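Local coordinates for acyl-CoA dehydrogenase (Thermus thermophilus, PDB 2Z1Q), which binds FAD and probably catalyses the 2,3-dehydrogenation of acyl-CoA thioesters, passing the electrons to an acceptor, at residues 28-32 with 91-95; 94-98 with 319-323. All coordinates share one frame. Numbering follows the deposited sequence.

Contact 1. Residues 28-32 with 91-95; sequences FDESV and VISTV
V32, V95 and I92 bury the most surface here. V32 lies in the first turn of helix 30-54, and V91 to V95 are helical within helix 90-99. The closest CA atoms are those of V32 and I92, 5.5 Å apart. V32 is in the t rotamer. Its CG1 meets CG1 of V95 at 3.4 Å. CG2 of V32 lies 3.9 Å from CG1 of I92 and 4.0 Å from CG1 of V91. I92 (m, t) extends its CD1 to 3.6 Å from OG of S31. This is helix-to-helix packing inside the all-helical N-terminal domain of the acyl-CoA dehydrogenase fold, away from the FAD sites. F28 precedes the helix in extended conformation (phi -67°, psi 122°). Its m rotamer carries the ring across to V91 and V95. CE2 of F28 is 3.9 Å from V91 CG2, and CZ of F28 is 3.7 Å from V95 CG1. The same methyl, V95 CG1, makes an off-centre CH-pi contact 4.2 Å from the F28 ring centroid. D29 is the N-cap, with chi1 p. Its side chain accepts from the backbone NH groups of S31 and, weakly, V32, though the position of its OD1 is less certain.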
loop_
_atom_site.group_PDB
_atom_site.type_symbol
_atom_site.label_atom_id
_atom_site.label_comp_id
_atom_site.label_asym_id
_atom_site.label_seq_id
_atom_site.Cartn_x
_atom_site.Cartn_y
_atom_site.Cartn_z
ATOM N N PHE B 28 -17.628 24.147 13.419
ATOM C CA PHE B 28 -16.936 24.048 14.705
ATOM C C PHE B 28 -17.123 25.339 15.501
ATOM O O PHE B 28 -16.764 26.413 15.025
ATOM C CB PHE B 28 -15.430 23.803 14.479
ATOM C CG PHE B 28 -15.084 22.402 14.004
ATOM C CD1 PHE B 28 -13.840 22.137 13.431
ATOM C CD2 PHE B 28 -15.986 21.347 14.148
ATOM C CE1 PHE B 28 -13.501 20.840 13.008
ATOM C CE2 PHE B 28 -15.657 20.055 13.730
ATOM C CZ PHE B 28 -14.413 19.801 13.159
ATOM N N ASP B 29 -17.686 25.253 16.702
ATOM C CA ASP B 29 -17.854 26.465 17.500
ATOM C C ASP B 29 -16.484 26.799 18.083
ATOM O O ASP B 29 -15.619 25.929 18.179
ATOM C CB ASP B 29 -18.888 26.270 18.613
ATOM C CG ASP B 29 -18.371 25.425 19.755
ATOM O OD1 ASP B 29 -17.406 25.857 20.415
ATOM O OD2 ASP B 29 -18.935 24.337 19.994
ATOM N N GLU B 30 -16.287 28.057 18.456
ATOM C CA GLU B 30 -15.014 28.520 18.998
ATOM C C GLU B 30 -14.342 27.621 20.028
ATOM O O GLU B 30 -13.114 27.559 20.100
ATOM C CB GLU B 30 -15.186 29.932 19.565
ATOM C CG GLU B 30 -14.606 30.979 18.653
ATOM C CD GLU B 30 -13.094 30.877 18.580
ATOM O OE1 GLU B 30 -12.525 31.101 17.488
ATOM O OE2 GLU B 30 -12.472 30.576 19.625
ATOM N N SER B 31 -15.148 26.933 20.824
ATOM C CA SER B 31 -14.631 26.030 21.839
ATOM C C SER B 31 -13.802 24.914 21.195
ATOM O O SER B 31 -12.705 24.591 21.665
ATOM C CB SER B 31 -15.789 25.431 22.627
ATOM O OG SER B 31 -15.635 24.033 22.768
ATOM N N VAL B 32 -14.334 24.330 20.123
ATOM C CA VAL B 32 -13.648 23.259 19.411
ATOM C C VAL B 32 -12.402 23.820 18.724
ATOM O O VAL B 32 -11.322 23.233 18.787
ATOM C CB VAL B 32 -14.581 22.609 18.339
ATOM C CG1 VAL B 32 -13.875 21.448 17.642
ATOM C CG2 VAL B 32 -15.866 22.120 18.995
ATOM N N VAL B 91 -17.426 15.748 19.669
ATOM C CA VAL B 91 -16.749 16.458 18.597
ATOM C C VAL B 91 -15.359 16.928 19.029
ATOM O O VAL B 91 -14.410 16.842 18.255
ATOM C CB VAL B 91 -17.556 17.679 18.113
ATOM C CG1 VAL B 91 -17.836 18.638 19.268
ATOM C CG2 VAL B 91 -16.782 18.379 17.014
ATOM N N ILE B 92 -15.247 17.417 20.265
ATOM C CA ILE B 92 -13.973 17.910 20.806
ATOM C C ILE B 92 -12.907 16.807 20.908
ATOM O O ILE B 92 -11.783 16.977 20.431
ATOM C CB ILE B 92 -14.178 18.549 22.206
ATOM C CG1 ILE B 92 -15.049 19.803 22.085
ATOM C CG2 ILE B 92 -12.840 18.900 22.830
ATOM C CD1 ILE B 92 -15.282 20.505 23.408
ATOM N N SER B 93 -13.253 15.682 21.527
ATOM C CA SER B 93 -12.290 14.591 21.635
ATOM C C SER B 93 -11.932 14.066 20.242
ATOM O O SER B 93 -10.842 13.531 20.030
ATOM C CB SER B 93 -12.852 13.461 22.508
ATOM O OG SER B 93 -14.162 13.105 22.113
ATOM N N THR B 94 -12.842 14.242 19.287
ATOM C CA THR B 94 -12.599 13.783 17.924
ATOM C C THR B 94 -11.613 14.683 17.184
ATOM O O THR B 94 -10.734 14.185 16.473
ATOM C CB THR B 94 -13.911 13.683 17.113
ATOM O OG1 THR B 94 -14.795 12.753 17.747
ATOM C CG2 THR B 94 -13.624 13.203 15.701
ATOM N N VAL B 95 -11.747 15.999 17.348
ATOM C CA VAL B 95 -10.832 16.919 16.679
ATOM C C VAL B 95 -9.433 16.779 17.302
ATOM O O VAL B 95 -8.423 16.933 16.618
ATOM C CB VAL B 95 -11.311 18.405 16.775
ATOM C CG1 VAL B 95 -12.744 18.531 16.252
ATOM C CG2 VAL B 95 -11.218 18.906 18.205
#

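Contact 2. Residues 94-98 with 319-323; sequences TVVAE and AVYRT
Y321 packs its ring against T94 and V95 and accounts for about half of the buried surface. Its m rotamer (chi2 -70°) sends the ring from helix 300-331 to helix 90-99. CE1 of Y321 is 3.7 Å from CG2 of T94 and 3.5 Å from CG1 of V95. OH of Y321 reaches 3.3 Å from CA of V95 and donates a very short hydrogen bond, 2.5 Å, to OE2 of E98. The E98 side chain is extended (t, t). CG1 of V320 adds a looser contact, 4.3 Å from CG2 of T94. Both segments are helical and nearly antiparallel, at 156°. Their axes stay 11.8 Å apart, and the nearest CA atoms, of T94 and Y321, are 8.2 Å apart. The large tyrosine spans this gap. The contact joins the N-terminal helical domain to the C-terminal one. Helix 252-288 borders both segments: Y265 and A269 touch T94, A269 and V272 touch V320, and K276 forms a salt bridge with E98. Helix 348-372 covers V320 through I354.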
loop_
_atom_site.group_PDB
_atom_site.type_symbol
_atom_site.label_atom_id
_atom_site.label_comp_id
_atom_site.label_asym_id
_atom_site.label_seq_id
_atom_site.Cartn_x
_atom_site.Cartn_y
_atom_site.Cartn_z
ATOM N N THR B 94 -12.842 14.242 19.287
ATOM C CA THR B 94 -12.599 13.783 17.924
ATOM C C THR B 94 -11.613 14.683 17.184
ATOM O O THR B 94 -10.734 14.185 16.473
ATOM C CB THR B 94 -13.911 13.683 17.113
ATOM O OG1 THR B 94 -14.795 12.753 17.747
ATOM C CG2 THR B 94 -13.624 13.203 15.701
ATOM N N VAL B 95 -11.747 15.999 17.348
ATOM C CA VAL B 95 -10.832 16.919 16.679
ATOM C C VAL B 95 -9.433 16.779 17.302
ATOM O O VAL B 95 -8.423 16.933 16.618
ATOM C CB VAL B 95 -11.311 18.405 16.775
ATOM C CG1 VAL B 95 -12.744 18.531 16.252
ATOM C CG2 VAL B 95 -11.218 18.906 18.205
ATOM N N VAL B 96 -9.384 16.474 18.596
ATOM C CA VAL B 96 -8.108 16.298 19.291
ATOM C C VAL B 96 -7.392 15.085 18.694
ATOM O O VAL B 96 -6.185 15.109 18.481
ATOM C CB VAL B 96 -8.326 16.098 20.820
ATOM C CG1 VAL B 96 -7.040 15.627 21.483
ATOM C CG2 VAL B 96 -8.772 17.415 21.451
ATOM N N ALA B 97 -8.148 14.032 18.410
ATOM C CA ALA B 97 -7.575 12.833 17.814
ATOM C C ALA B 97 -6.981 13.184 16.457
ATOM O O ALA B 97 -5.871 12.775 16.137
ATOM C CB ALA B 97 -8.645 11.772 17.654
ATOM N N GLU B 98 -7.722 13.956 15.665
ATOM C CA GLU B 98 -7.259 14.335 14.335
ATOM C C GLU B 98 -5.960 15.142 14.368
ATOM O O GLU B 98 -5.043 14.872 13.600
ATOM C CB GLU B 98 -8.341 15.129 13.568
ATOM C CG GLU B 98 -7.839 15.724 12.228
ATOM C CD GLU B 98 -8.861 16.608 11.495
ATOM O OE1 GLU B 98 -8.450 17.312 10.551
ATOM O OE2 GLU B 98 -10.061 16.599 11.855
ATOM N N ALA B 319 -17.430 12.734 6.086
ATOM C CA ALA B 319 -18.153 11.617 6.678
ATOM C C ALA B 319 -17.883 11.488 8.186
ATOM O O ALA B 319 -18.799 11.204 8.960
ATOM C CB ALA B 319 -17.795 10.322 5.964
ATOM N N VAL B 320 -16.638 11.708 8.606
ATOM C CA VAL B 320 -16.276 11.595 10.020
ATOM C C VAL B 320 -17.003 12.574 10.951
ATOM O O VAL B 320 -17.613 12.168 11.942
ATOM C CB VAL B 320 -14.759 11.801 10.240
ATOM C CG1 VAL B 320 -14.465 11.880 11.731
ATOM C CG2 VAL B 320 -13.973 10.658 9.628
ATOM N N TYR B 321 -16.921 13.861 10.639
ATOM C CA TYR B 321 -17.549 14.859 11.482
ATOM C C TYR B 321 -19.052 14.910 11.343
ATOM O O TYR B 321 -19.738 15.419 12.220
ATOM C CB TYR B 321 -16.912 16.219 11.235
ATOM C CG TYR B 321 -15.547 16.296 11.871
ATOM C CD1 TYR B 321 -15.405 16.348 13.258
ATOM C CD2 TYR B 321 -14.397 16.238 11.090
ATOM C CE1 TYR B 321 -14.147 16.335 13.854
ATOM C CE2 TYR B 321 -13.138 16.219 11.676
ATOM C CZ TYR B 321 -13.018 16.266 13.049
ATOM O OH TYR B 321 -11.759 16.227 13.595
ATOM N N ARG B 322 -19.568 14.365 10.252
ATOM C CA ARG B 322 -21.005 14.336 10.090
ATOM C C ARG B 322 -21.463 13.253 11.070
ATOM O O ARG B 322 -22.471 13.409 11.759
ATOM C CB ARG B 322 -21.371 13.976 8.643
ATOM C CG ARG B 322 -22.847 13.677 8.434
ATOM C CD ARG B 322 -23.140 13.157 7.026
ATOM N NE ARG B 322 -24.405 12.423 7.017
ATOM C CZ ARG B 322 -24.892 11.736 5.986
ATOM N NH1 ARG B 322 -26.055 11.110 6.114
ATOM N NH2 ARG B 322 -24.230 11.663 4.838
ATOM N N THR B 323 -20.695 12.165 11.136
ATOM C CA THR B 323 -21.007 11.058 12.039
ATOM C C THR B 323 -20.998 11.520 13.496
ATOM O O THR B 323 -21.930 11.243 14.239
ATOM C CB THR B 323 -19.986 9.897 11.917
ATOM O OG1 THR B 323 -20.037 9.332 10.601
ATOM C CG2 THR B 323 -20.297 8.815 12.949
#

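How the contacts relate
The centres of contacts 1 and 2 lie about 9 Å apart. Helix 90-99 serves both, and T94 and V95 belong to both segment pairs. V95 touches partners in each contact. Contact 1 bridges 58 intervening residues but stays within the N-terminal domain. Contact 2 reaches past the middle domain and its strands to helix 300-331 of the C-terminal domain. The two meet directly: CZ of F28 is 3.5 Å from CE1 of Y321, and these rings pack edge-to-face. The order along the chain is 28-32, then 91-98, then 319-323. Contact 2 is closer to the chain centre. Through F28 and Y321 the two mostly buried contacts run together where the N- and C-terminal helical domains meet.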